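Local coordinates for protein putative sarcosine dimethylglycine methyltransferase (Galdieria sulphuraria, PDB 2O57) that is of unproven function but probably transfers methyl groups from S-adenosylmethionine to sarcosine and dimethylglycine, at residues E43-G48 against E61-T66; L87-G92 against G139-I144; S156-L161 against A184-M189; G212-Y217 against G287-R292; S233-L238 against K283-G288. One frame throughout, in Å; residues are numbered along the deposited sequence.

Contact 1: residues E43-G48 against E61-T66; sequences EDIHVG and EASLRT
Ser63 and Thr66 of helix 59-76 supply the hydrogen bonds that tie loop 43-48, part of the link from helix 27-40, to that helix. His46 N donates to Ser63 OG over 3.1 Å and nearly straight, at 169°. Ser63 OG stands anti to its own backbone N (chi1 -179°), which turns it to the loop. One helical turn on, Thr66 OG1 donates to Val47 O at 2.7 Å, in the carbonyl plane and on a lone pair. Two waters extend the grip of the serine. One lies 2.6 Å from Ser63 OG and donates to Asp44 O; the other links Ser63 OG to His46 ND1, 2.9 Å from that ring nitrogen and in the plane of the imidazole. Van der Waals contacts add to these. Ile45 CD1 reaches Ser63 CB at 3.9 Å, and Gly48 CA rests 3.4 Å from Ala62 O; a beta carbon on Gly48 would clash with Ala62 CB. Glu43 crosses Leu64 at about a right angle, its OE2 against CD2. Asp44 reaches the glycine-rich loop, at the backbone N atoms of Tyr93 and Gly95. With one direct bond and two water bonds on a single hydroxyl, the loop is held chiefly by polar, partly hydrated chemistry.

Contact 2: residues L87-G92 against G139-I144; sequences LDLGAG and GSFLEI
Phe141 lays one face of its ring against Leu89, the two side chains sliding past each other in opposite directions. Leu89 CB sits over that face, offset toward the rim, in a CH-pi contact 4.2 Å from the centroid of the Phe141 ring and 20° off its normal. Leu89 CD2 touches the same ring at Phe141 CD1, 3.8 Å away. The far end of the ring reaches the backbone where strand 85-89 gives way to its loop: Phe141 CZ is 3.5 Å from Gly90 N. Gly90, whose backbone angles disfavour a side chain, belongs to a pattern consistent with the glycine-rich cofactor loop of Rossmann-like methyltransferases; a beta carbon there would also press on Phe141 CZ. Ile144 meets the leucines farther back along the strand. Its extended arm (chi2 177°) carries CD1 to 4.0 Å from Leu89 CD2, the two side chains crossing at about a right angle, while Leu87 CD2 and Ile144 CG2 meet tip to tip at 4.0 Å. An alanine in place of Phe141 would probably open a gap over Leu89 CB and leave the start of the glycine-rich loop without its aromatic cover. Phe141 lies in a type I turn from Ser140 to Glu143. Strand 85-89 runs between strands 107-112 and 151-157, and the hydrophobic cluster is joined by Leu111 of the first, Cys173 and Val176 of helix 166-176, and Ala159.

Contact 3: residues S156-L161 against A184-M189; sequences SQDAFL and AITDPM
Thr186 O is gripped by two donors, Asp158 N at 2.8 Å, which comes from above the carbonyl plane, and a water at 2.9 Å. They mark where parallel strands 151-157 and 181-190, neighbours in the Rossmann-like sheet, part company. Up to that point the pairing is regular: Ser156 N donates to Ala184 O and Thr186 N to Ser156 O, with Ser156 opposite Ile185 and Gln157 opposite Thr186. The water also donates to Ser156 OG and accepts from Phe160 N, so it bridges the strand end and the turn that follows; Ser156 OG is held in addition to Leu89 O. Thr186 OG1, placed between its backbone N and carbonyl carbon (chi1 70°), donates to Asp158 OD1 over 2.8 Å, meeting it from above the carboxylate plane. Trp286 NE1 binds the same oxygen, and Val47 N binds Asp158 OD2, so both oxygens of this carboxylate are engaged. Apolar contacts flank these bonds. Phe160 crosses Ile185 at about a right angle, its CZ 4.0 Å from Ile185 CG2, and Leu161 CD2 rests on Pro188 CG at 4.0 Å. Asp158 OD1 and Asp187 OD1 lie 5.0 Å apart. Asp187 OD2 is bonded to Tyr217 OH, and Asp187 OD1 receives Leu161 N on the syn lone pair at 2.8 Å.

Contact 4: residues G212-Y217 against G287-R292; sequences GSLGLY and GGMLFR
A Met-aromatic contact joins the first turn of helix 214-223 to strand 284-293, on the side of the sheet that bears Met289 and Phe291. Selenomethionine Met289 points from the strand to the helix and places its SE at the edge of the Tyr217 ring, in the ring plane, 5.1 Å from the centroid and 82° off the normal. The same SE of Met289 is 3.4 Å from Tyr217 CB, the two side chains crossing at about a right angle. The bend at chi3 (71°) turns the Met289 methyl to the helix backbone, where CE stands 3.5 Å from Leu214 O. Leu214 slides past Met289 in the opposite direction, its CD2 3.5 Å from Met289 CG. Leu214 CD2 also lies 4.3 Å from Gly287 CA, where a beta carbon would be tight against it. Farther along the strand, Phe291 CE1 approaches Tyr217 O at 4.1 Å. Ser213 caps the helix, its OG taking a weak bond from Leu216 N. The ring of Tyr217 stacks edge-to-face with Phe170, and its hydroxyl is held by Asp187 of strand 181-190. No hydrogen bond crosses between helix and strand here: the contact is made by a chalcogen, selenium in this selenomethionine, and by apolar carbon.

Contact 5: residues S233-L238 against K283-G288; sequences SRPDSL and KLTWGG
Trp286 buries its six-membered ring against the start of helix 235-251, with Arg234 lying alongside it. The two side chains point the same way, Arg234 CD 3.7 Å from Trp286 CZ3, and the guanidinium is turned 47° from the indole plane. Ser237 CB meets the neighbouring ring atom, Trp286 CE3, at 3.7 Å. Trp286 CG is anti to the backbone N (chi1 179°); at the other edge of the indole NE1 binds Asp158 OD1. The guanidinium itself is claimed by Glu73 of the second subunit and by a cation-pi contact with Trp69. Strands 226-233 and 284-293 are antiparallel here, Ser233 and Gly287 forming a non-hydrogen-bonded pair, and Arg234 N donates to Trp286 O at 2.9 Å where the chain turns into the helix. Leu238 spreads its two methyls over Leu284 and Thr285: CD1 lies 3.6 Å from Thr285 O and CD2 3.7 Å from Leu284 CB. An alanine at Leu238 would probably open a gap over Leu284 and the Thr285 carbonyl, loosening the helix on the strand. Thr285 OG1 shares a 2.8 Å hydrogen bond with Ser233 OG, in which either hydroxyl could donate, and packs 3.3 Å from Pro235 CD, the proline and threonine side chains pointing the same way.

Overall arrangement
Contacts 2 to 5 are arranged across one seven-stranded mixed sheet, in chain order from the glycine-rich loop to the C-terminal strands. Contact 3 lies nearest the middle, its centre about 4 Å from that of the chain, and contacts 4 and 5 sit about 9 and 11 Å from it, centre to centre. These last two share Gly287 and Gly288 of strand 284-293. The centres of contacts 2 and 5 are about 23 Å apart, on opposite sides of the chain's centre. Contact 1, off the sheet, comes first in sequence and touches contacts 2, 3 and 5, so loop 43-48 bridges the glycine-rich region and contact 5, which has the more extensive contact with the second subunit and from which the sheet continues into it.

Contact 1: residues E43-G48 against E61-T66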
# COMPACT_ATOMS: atom_id res chain seq x y z
N GLU A 43 -11.01 -21.68 -5.89
CA GLU A 43 -11.00 -20.22 -5.84
C GLU A 43 -9.84 -19.84 -4.94
O GLU A 43 -9.96 -19.85 -3.69
CB GLU A 43 -12.32 -19.67 -5.33
CG GLU A 43 -12.42 -18.16 -5.42
CD GLU A 43 -13.63 -17.58 -4.65
OE1 GLU A 43 -14.53 -18.36 -4.28
OE2 GLU A 43 -13.65 -16.35 -4.38
N ASP A 44 -8.71 -19.53 -5.58
CA ASP A 44 -7.41 -19.46 -4.91
C ASP A 44 -7.36 -18.43 -3.79
O ASP A 44 -7.89 -17.33 -3.96
CB ASP A 44 -6.32 -19.14 -5.91
CG ASP A 44 -6.25 -20.15 -7.02
OD1 ASP A 44 -5.37 -21.03 -6.98
OD2 ASP A 44 -7.06 -20.08 -7.93
N ILE A 45 -6.72 -18.82 -2.70
CA ILE A 45 -6.37 -17.99 -1.54
C ILE A 45 -4.94 -17.42 -1.62
O ILE A 45 -3.96 -18.15 -1.89
CB ILE A 45 -6.49 -18.85 -0.23
CG1 ILE A 45 -7.91 -19.40 -0.07
CG2 ILE A 45 -5.99 -18.08 1.06
CD1 ILE A 45 -9.02 -18.29 0.12
N HIS A 46 -4.82 -16.14 -1.28
CA HIS A 46 -3.52 -15.50 -1.13
C HIS A 46 -3.60 -14.68 0.15
O HIS A 46 -4.67 -14.63 0.78
CB HIS A 46 -3.17 -14.60 -2.33
CG HIS A 46 -3.28 -15.30 -3.65
ND1 HIS A 46 -4.44 -15.31 -4.39
CD2 HIS A 46 -2.39 -16.08 -4.32
CE1 HIS A 46 -4.26 -16.03 -5.48
NE2 HIS A 46 -3.02 -16.52 -5.47
N VAL A 47 -2.48 -14.06 0.53
CA VAL A 47 -2.43 -13.29 1.78
C VAL A 47 -3.56 -12.27 1.79
O VAL A 47 -3.72 -11.55 0.84
CB VAL A 47 -1.07 -12.68 2.05
CG1 VAL A 47 -1.06 -11.89 3.36
CG2 VAL A 47 0.02 -13.81 2.12
N GLY A 48 -4.36 -12.26 2.86
CA GLY A 48 -5.57 -11.48 2.93
C GLY A 48 -5.41 -10.09 3.55
O GLY A 48 -4.41 -9.82 4.23
N GLU A 61 -13.00 -14.14 2.87
CA GLU A 61 -13.36 -12.71 2.79
C GLU A 61 -12.10 -11.85 2.66
O GLU A 61 -12.03 -10.99 1.80
CB GLU A 61 -14.17 -12.28 4.03
CG GLU A 61 -15.65 -12.54 3.95
CD GLU A 61 -16.34 -11.63 2.90
OE1 GLU A 61 -16.92 -10.57 3.27
OE2 GLU A 61 -16.27 -11.98 1.70
N ALA A 62 -11.11 -12.07 3.55
CA ALA A 62 -9.85 -11.31 3.49
C ALA A 62 -9.08 -11.49 2.16
O ALA A 62 -8.53 -10.54 1.63
CB ALA A 62 -8.95 -11.70 4.65
N SER A 63 -9.01 -12.73 1.67
CA SER A 63 -8.33 -13.00 0.40
C SER A 63 -9.07 -12.27 -0.76
O SER A 63 -8.43 -11.74 -1.66
CB SER A 63 -8.20 -14.50 0.15
OG SER A 63 -7.53 -14.75 -1.05
N LEU A 64 -10.40 -12.25 -0.75
CA LEU A 64 -11.18 -11.42 -1.70
C LEU A 64 -10.94 -9.93 -1.58
O LEU A 64 -10.89 -9.24 -2.59
CB LEU A 64 -12.70 -11.66 -1.59
CG LEU A 64 -13.16 -12.99 -2.14
CD1 LEU A 64 -14.54 -13.29 -1.56
CD2 LEU A 64 -13.17 -12.95 -3.69
N ARG A 65 -10.76 -9.44 -0.35
CA ARG A 65 -10.40 -8.00 -0.14
C ARG A 65 -9.06 -7.70 -0.84
O ARG A 65 -8.92 -6.69 -1.54
CB ARG A 65 -10.31 -7.63 1.32
CG ARG A 65 -11.66 -7.64 2.06
CD ARG A 65 -11.60 -6.98 3.44
NE ARG A 65 -12.70 -7.46 4.26
CZ ARG A 65 -12.60 -8.38 5.23
NH1 ARG A 65 -11.42 -8.88 5.57
NH2 ARG A 65 -13.69 -8.77 5.89
N THR A 66 -8.09 -8.61 -0.69
CA THR A 66 -6.81 -8.47 -1.40
C THR A 66 -7.02 -8.40 -2.91
O THR A 66 -6.43 -7.54 -3.58
CB THR A 66 -5.87 -9.65 -1.07
OG1 THR A 66 -5.34 -9.43 0.22
CG2 THR A 66 -4.69 -9.77 -2.10
O HOH W 1 -8.96 -14.95 -3.21
O HOH W 2 -6.04 -13.31 -3.09

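Contact 2: residues L87-G92 against G139-I144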
# COMPACT_ATOMS: atom_id res chain seq x y z
N LEU A 87 -1.43 -11.44 -18.35
CA LEU A 87 -0.72 -12.65 -18.05
C LEU A 87 -0.73 -12.88 -16.55
O LEU A 87 -0.32 -11.98 -15.76
CB LEU A 87 0.72 -12.52 -18.58
CG LEU A 87 1.67 -13.64 -18.21
CD1 LEU A 87 1.19 -15.02 -18.79
CD2 LEU A 87 3.12 -13.31 -18.57
N ASP A 88 -1.22 -14.05 -16.12
CA ASP A 88 -1.23 -14.35 -14.68
C ASP A 88 -0.09 -15.31 -14.39
O ASP A 88 -0.15 -16.48 -14.79
CB ASP A 88 -2.57 -14.91 -14.19
CG ASP A 88 -2.61 -15.15 -12.67
OD1 ASP A 88 -1.55 -15.18 -11.98
OD2 ASP A 88 -3.72 -15.32 -12.16
N LEU A 89 0.95 -14.81 -13.71
CA LEU A 89 2.13 -15.59 -13.38
C LEU A 89 1.91 -16.30 -12.04
O LEU A 89 1.84 -15.66 -10.98
CB LEU A 89 3.38 -14.69 -13.36
CG LEU A 89 3.90 -14.16 -14.70
CD1 LEU A 89 5.10 -13.26 -14.47
CD2 LEU A 89 4.36 -15.32 -15.62
N GLY A 90 1.77 -17.60 -12.08
CA GLY A 90 1.53 -18.40 -10.87
C GLY A 90 0.04 -18.48 -10.62
O GLY A 90 -0.41 -18.31 -9.50
N ALA A 91 -0.72 -18.75 -11.67
CA ALA A 91 -2.17 -18.61 -11.62
C ALA A 91 -2.96 -19.61 -10.71
O ALA A 91 -4.14 -19.41 -10.46
CB ALA A 91 -2.70 -18.65 -13.05
N GLY A 92 -2.32 -20.70 -10.28
CA GLY A 92 -2.95 -21.70 -9.42
C GLY A 92 -4.13 -22.31 -10.14
O GLY A 92 -4.00 -22.74 -11.29
N GLY A 139 4.34 -23.73 -17.74
CA GLY A 139 5.70 -23.28 -17.91
C GLY A 139 6.27 -22.51 -16.74
O GLY A 139 5.67 -22.45 -15.64
N SER A 140 7.44 -21.93 -17.01
CA SER A 140 8.30 -21.31 -16.01
C SER A 140 8.36 -19.80 -16.25
O SER A 140 8.35 -19.38 -17.40
CB SER A 140 9.69 -21.91 -16.19
OG SER A 140 10.67 -21.15 -15.52
N PHE A 141 8.46 -19.00 -15.16
CA PHE A 141 8.64 -17.55 -15.27
C PHE A 141 10.01 -17.20 -15.85
O PHE A 141 10.21 -16.06 -16.26
CB PHE A 141 8.59 -16.82 -13.92
CG PHE A 141 7.42 -17.15 -13.05
CD1 PHE A 141 6.31 -17.84 -13.54
CD2 PHE A 141 7.42 -16.73 -11.71
CE1 PHE A 141 5.22 -18.12 -12.73
CE2 PHE A 141 6.35 -17.02 -10.88
CZ PHE A 141 5.24 -17.72 -11.38
N LEU A 142 10.94 -18.16 -15.84
CA LEU A 142 12.28 -17.95 -16.41
C LEU A 142 12.25 -18.07 -17.94
O LEU A 142 13.16 -17.62 -18.62
CB LEU A 142 13.28 -18.93 -15.79
CG LEU A 142 13.35 -18.91 -14.26
CD1 LEU A 142 14.39 -19.91 -13.70
CD2 LEU A 142 13.65 -17.51 -13.77
N GLU A 143 11.17 -18.65 -18.47
CA GLU A 143 11.02 -18.82 -19.90
C GLU A 143 9.55 -18.73 -20.29
O GLU A 143 8.90 -19.72 -20.65
CB GLU A 143 11.62 -20.17 -20.32
CG GLU A 143 12.18 -20.18 -21.73
CD GLU A 143 12.82 -21.52 -22.09
OE1 GLU A 143 12.29 -22.19 -23.02
OE2 GLU A 143 13.83 -21.92 -21.43
N ILE A 144 9.01 -17.52 -20.21
CA ILE A 144 7.60 -17.32 -20.48
C ILE A 144 7.37 -17.69 -21.95
O ILE A 144 8.03 -17.13 -22.83
CB ILE A 144 7.13 -15.89 -20.14
CG1 ILE A 144 7.44 -15.56 -18.65
CG2 ILE A 144 5.67 -15.73 -20.49
CD1 ILE A 144 7.08 -14.08 -18.22

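Contact 3: residues S156-L161 against A184-M189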
# COMPACT_ATOMS: atom_id res chain seq x y z
N SER A 156 0.54 -11.08 -10.58
CA SER A 156 1.18 -12.23 -9.93
C SER A 156 1.03 -12.13 -8.42
O SER A 156 1.58 -11.23 -7.79
CB SER A 156 2.66 -12.28 -10.33
OG SER A 156 3.28 -13.44 -9.80
N GLN A 157 0.32 -13.06 -7.82
CA GLN A 157 0.07 -13.02 -6.37
C GLN A 157 0.81 -14.14 -5.66
O GLN A 157 0.50 -15.34 -5.86
CB GLN A 157 -1.42 -13.16 -6.10
CG GLN A 157 -2.21 -11.91 -6.45
CD GLN A 157 -3.71 -12.15 -6.23
OE1 GLN A 157 -4.31 -13.03 -6.83
NE2 GLN A 157 -4.30 -11.36 -5.37
N ASP A 158 1.82 -13.73 -4.89
CA ASP A 158 2.58 -14.60 -3.97
C ASP A 158 3.33 -15.73 -4.68
O ASP A 158 3.61 -16.76 -4.09
CB ASP A 158 1.65 -15.17 -2.87
CG ASP A 158 0.94 -14.06 -2.07
OD1 ASP A 158 1.36 -12.87 -2.18
OD2 ASP A 158 -0.00 -14.39 -1.33
N ALA A 159 3.65 -15.52 -5.94
CA ALA A 159 4.33 -16.56 -6.74
C ALA A 159 5.85 -16.39 -6.82
O ALA A 159 6.56 -17.38 -7.01
CB ALA A 159 3.75 -16.57 -8.14
N PHE A 160 6.34 -15.15 -6.78
CA PHE A 160 7.78 -14.87 -7.00
C PHE A 160 8.62 -15.42 -5.83
O PHE A 160 9.79 -15.74 -6.01
CB PHE A 160 8.02 -13.35 -7.11
CG PHE A 160 7.66 -12.71 -8.46
CD1 PHE A 160 6.77 -13.31 -9.38
CD2 PHE A 160 8.23 -11.49 -8.80
CE1 PHE A 160 6.45 -12.67 -10.60
CE2 PHE A 160 7.92 -10.86 -10.00
CZ PHE A 160 7.02 -11.46 -10.91
N LEU A 161 7.99 -15.55 -4.65
CA LEU A 161 8.63 -16.10 -3.44
C LEU A 161 9.50 -17.33 -3.74
O LEU A 161 10.63 -17.42 -3.26
CB LEU A 161 7.57 -16.45 -2.35
CG LEU A 161 8.04 -17.17 -1.06
CD1 LEU A 161 8.96 -16.28 -0.28
CD2 LEU A 161 6.87 -17.55 -0.17
N ALA A 184 1.30 -5.80 -11.74
CA ALA A 184 0.94 -5.75 -10.32
C ALA A 184 1.33 -7.07 -9.66
O ALA A 184 0.91 -8.15 -10.10
CB ALA A 184 -0.58 -5.47 -10.15
N ILE A 185 2.15 -7.00 -8.60
CA ILE A 185 2.59 -8.21 -7.89
C ILE A 185 2.37 -8.08 -6.40
O ILE A 185 2.30 -6.95 -5.86
CB ILE A 185 4.08 -8.58 -8.13
CG1 ILE A 185 5.05 -7.54 -7.50
CG2 ILE A 185 4.34 -8.75 -9.62
CD1 ILE A 185 6.51 -8.04 -7.48
N THR A 186 2.23 -9.23 -5.75
CA THR A 186 2.26 -9.33 -4.30
C THR A 186 3.22 -10.49 -3.96
O THR A 186 3.38 -11.41 -4.77
CB THR A 186 0.85 -9.57 -3.60
OG1 THR A 186 0.32 -10.89 -3.86
CG2 THR A 186 -0.16 -8.46 -3.89
N ASP A 187 3.88 -10.44 -2.81
CA ASP A 187 4.79 -11.52 -2.43
C ASP A 187 5.08 -11.45 -0.95
O ASP A 187 5.41 -10.37 -0.42
CB ASP A 187 6.10 -11.36 -3.22
CG ASP A 187 6.76 -12.71 -3.61
OD1 ASP A 187 6.04 -13.71 -3.78
OD2 ASP A 187 8.00 -12.72 -3.78
N PRO A 188 5.01 -12.59 -0.25
CA PRO A 188 5.63 -12.59 1.07
C PRO A 188 7.11 -12.28 0.87
O PRO A 188 7.71 -12.72 -0.15
CB PRO A 188 5.46 -14.03 1.54
CG PRO A 188 4.26 -14.59 0.72
CD PRO A 188 4.45 -13.91 -0.63
N MSE A 189 7.69 -11.51 1.77
CA MSE A 189 9.08 -11.05 1.60
C MSE A 189 9.77 -10.79 2.92
O MSE A 189 9.14 -10.87 3.97
CB MSE A 189 9.20 -9.85 0.64
CG MSE A 189 8.14 -8.78 0.62
SE MSE A 189 8.44 -7.54 -0.96
CE MSE A 189 7.41 -8.09 -2.32
O HOH W 3 4.20 -12.98 -7.05

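Contact 4: residues G212-Y217 against G287-R292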
# COMPACT_ATOMS: atom_id res chain seq x y z
N GLY A 212 13.00 -12.40 -1.50
CA GLY A 212 12.72 -11.10 -2.11
C GLY A 212 12.51 -10.01 -1.07
O GLY A 212 12.30 -10.30 0.10
N SER A 213 12.63 -8.75 -1.49
CA SER A 213 12.30 -7.57 -0.66
C SER A 213 11.94 -6.42 -1.62
O SER A 213 12.28 -6.47 -2.83
CB SER A 213 13.51 -7.14 0.20
OG SER A 213 14.59 -6.78 -0.64
N LEU A 214 11.22 -5.43 -1.10
CA LEU A 214 10.80 -4.29 -1.92
C LEU A 214 11.99 -3.60 -2.58
O LEU A 214 11.91 -3.23 -3.75
CB LEU A 214 9.99 -3.29 -1.09
CG LEU A 214 8.61 -3.74 -0.59
CD1 LEU A 214 8.02 -2.71 0.37
CD2 LEU A 214 7.62 -3.98 -1.80
N GLY A 215 13.10 -3.45 -1.84
CA GLY A 215 14.28 -2.76 -2.39
C GLY A 215 14.90 -3.57 -3.53
O GLY A 215 15.27 -3.01 -4.57
N LEU A 216 15.01 -4.89 -3.34
CA LEU A 216 15.60 -5.74 -4.40
C LEU A 216 14.73 -5.75 -5.66
O LEU A 216 15.23 -5.56 -6.77
CB LEU A 216 15.82 -7.17 -3.93
CG LEU A 216 16.32 -8.19 -4.98
CD1 LEU A 216 17.69 -7.86 -5.60
CD2 LEU A 216 16.36 -9.59 -4.30
N TYR A 217 13.43 -6.00 -5.49
CA TYR A 217 12.50 -6.01 -6.62
C TYR A 217 12.53 -4.68 -7.39
O TYR A 217 12.51 -4.68 -8.63
CB TYR A 217 11.09 -6.35 -6.14
CG TYR A 217 10.90 -7.83 -5.79
CD1 TYR A 217 11.99 -8.71 -5.74
CD2 TYR A 217 9.64 -8.33 -5.50
CE1 TYR A 217 11.80 -10.08 -5.40
CE2 TYR A 217 9.44 -9.70 -5.18
CZ TYR A 217 10.54 -10.56 -5.12
OH TYR A 217 10.31 -11.90 -4.79
N GLY A 287 4.58 -7.88 0.76
CA GLY A 287 4.85 -6.74 -0.11
C GLY A 287 3.91 -6.69 -1.28
O GLY A 287 3.41 -7.71 -1.72
N GLY A 288 3.65 -5.49 -1.78
CA GLY A 288 2.83 -5.33 -2.98
C GLY A 288 3.50 -4.25 -3.82
O GLY A 288 4.04 -3.28 -3.25
N MSE A 289 3.49 -4.39 -5.15
CA MSE A 289 4.11 -3.39 -6.01
C MSE A 289 3.43 -3.27 -7.37
O MSE A 289 2.91 -4.24 -7.88
CB MSE A 289 5.58 -3.71 -6.28
CG MSE A 289 6.33 -4.24 -5.06
SE MSE A 289 8.12 -4.86 -5.38
CE MSE A 289 9.04 -3.15 -5.71
N LEU A 290 3.48 -2.08 -7.95
CA LEU A 290 3.07 -1.90 -9.34
C LEU A 290 4.20 -1.25 -10.09
O LEU A 290 4.88 -0.33 -9.59
CB LEU A 290 1.81 -1.06 -9.46
CG LEU A 290 0.48 -1.80 -9.30
CD1 LEU A 290 0.17 -1.97 -7.75
CD2 LEU A 290 -0.50 -0.90 -9.95
N PHE A 291 4.41 -1.75 -11.30
CA PHE A 291 5.48 -1.27 -12.17
C PHE A 291 4.88 -0.88 -13.49
O PHE A 291 3.81 -1.39 -13.86
CB PHE A 291 6.49 -2.38 -12.46
CG PHE A 291 7.08 -3.04 -11.24
CD1 PHE A 291 8.19 -2.49 -10.61
CD2 PHE A 291 6.54 -4.23 -10.76
CE1 PHE A 291 8.77 -3.12 -9.50
CE2 PHE A 291 7.11 -4.87 -9.66
CZ PHE A 291 8.22 -4.32 -9.03
N ARG A 292 5.55 0.01 -14.22
CA ARG A 292 5.20 0.22 -15.61
C ARG A 292 6.44 0.07 -16.49
O ARG A 292 7.54 0.47 -16.10
CB ARG A 292 4.55 1.60 -15.82
CG ARG A 292 4.03 1.81 -17.25
CD ARG A 292 3.46 3.21 -17.51
NE ARG A 292 2.25 3.56 -16.78
CZ ARG A 292 0.99 3.24 -17.11
NH1 ARG A 292 0.69 2.47 -18.18
NH2 ARG A 292 0.01 3.68 -16.34

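Contact 5: residues S233-L238 against K283-G288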
# COMPACT_ATOMS: atom_id res chain seq x y z
N SER A 233 3.75 -2.31 2.05
CA SER A 233 4.32 -3.32 2.97
C SER A 233 3.27 -3.49 4.05
O SER A 233 2.87 -2.51 4.70
CB SER A 233 5.66 -2.83 3.53
OG SER A 233 6.12 -3.68 4.59
N ARG A 234 2.77 -4.72 4.19
CA ARG A 234 1.73 -4.99 5.15
C ARG A 234 2.17 -6.14 6.05
O ARG A 234 1.69 -7.27 5.86
CB ARG A 234 0.44 -5.37 4.43
CG ARG A 234 -0.11 -4.22 3.54
CD ARG A 234 -1.34 -4.70 2.78
NE ARG A 234 -1.82 -3.75 1.77
CZ ARG A 234 -2.78 -2.87 2.01
NH1 ARG A 234 -3.37 -2.79 3.22
NH2 ARG A 234 -3.18 -2.08 1.01
N PRO A 235 3.06 -5.86 7.04
CA PRO A 235 3.43 -6.96 7.96
C PRO A 235 2.24 -7.38 8.84
O PRO A 235 2.17 -8.54 9.27
CB PRO A 235 4.58 -6.38 8.79
CG PRO A 235 4.38 -4.87 8.72
CD PRO A 235 3.80 -4.60 7.35
N ASP A 236 1.26 -6.49 9.05
CA ASP A 236 0.03 -6.89 9.71
C ASP A 236 -0.74 -8.00 8.99
O ASP A 236 -1.15 -8.95 9.63
CB ASP A 236 -0.88 -5.69 10.11
CG ASP A 236 -1.39 -4.85 8.92
OD1 ASP A 236 -0.99 -5.05 7.72
OD2 ASP A 236 -2.20 -3.95 9.22
N SER A 237 -0.92 -7.87 7.68
CA SER A 237 -1.54 -8.90 6.87
C SER A 237 -0.78 -10.23 6.95
O SER A 237 -1.40 -11.29 7.05
CB SER A 237 -1.70 -8.45 5.40
OG SER A 237 -2.86 -7.62 5.26
N LEU A 238 0.55 -10.17 6.86
CA LEU A 238 1.38 -11.36 6.94
C LEU A 238 1.10 -12.13 8.25
O LEU A 238 0.80 -13.35 8.21
CB LEU A 238 2.85 -10.99 6.87
CG LEU A 238 3.79 -12.21 6.76
CD1 LEU A 238 4.02 -12.52 5.33
CD2 LEU A 238 5.12 -11.88 7.44
N LYS A 283 11.03 -8.70 10.85
CA LYS A 283 11.95 -9.23 9.84
C LYS A 283 11.28 -9.50 8.48
O LYS A 283 11.93 -9.46 7.46
CB LYS A 283 12.61 -10.53 10.30
CG LYS A 283 13.39 -10.39 11.63
CD LYS A 283 14.24 -11.62 11.83
CE LYS A 283 15.13 -11.47 13.04
NZ LYS A 283 14.65 -12.45 14.07
N LEU A 284 10.00 -9.84 8.51
CA LEU A 284 9.27 -10.31 7.32
C LEU A 284 8.06 -9.44 7.08
O LEU A 284 7.47 -8.88 8.02
CB LEU A 284 8.84 -11.76 7.49
CG LEU A 284 9.94 -12.77 7.83
CD1 LEU A 284 9.31 -14.17 8.01
CD2 LEU A 284 10.98 -12.83 6.73
N THR A 285 7.66 -9.36 5.83
CA THR A 285 6.44 -8.59 5.49
C THR A 285 5.71 -9.19 4.29
O THR A 285 6.17 -10.13 3.69
CB THR A 285 6.76 -7.07 5.25
OG1 THR A 285 5.55 -6.34 5.14
CG2 THR A 285 7.62 -6.82 4.00
N TRP A 286 4.54 -8.65 3.99
CA TRP A 286 3.85 -9.02 2.76
C TRP A 286 3.89 -7.78 1.89
O TRP A 286 3.32 -6.77 2.26
CB TRP A 286 2.41 -9.48 3.03
CG TRP A 286 1.63 -9.85 1.76
CD1 TRP A 286 2.01 -10.77 0.80
CD2 TRP A 286 0.40 -9.31 1.33
NE1 TRP A 286 1.09 -10.80 -0.20
CE2 TRP A 286 0.06 -9.93 0.11
CE3 TRP A 286 -0.48 -8.36 1.88
CZ2 TRP A 286 -1.11 -9.64 -0.60
CZ3 TRP A 286 -1.67 -8.07 1.18
CH2 TRP A 286 -1.96 -8.71 -0.05
N GLY A 287 4.58 -7.88 0.76
CA GLY A 287 4.85 -6.74 -0.11
C GLY A 287 3.91 -6.69 -1.28
O GLY A 287 3.41 -7.71 -1.72
N GLY A 288 3.65 -5.49 -1.78
CA GLY A 288 2.83 -5.33 -2.98
C GLY A 288 3.50 -4.25 -3.82
O GLY A 288 4.04 -3.28 -3.25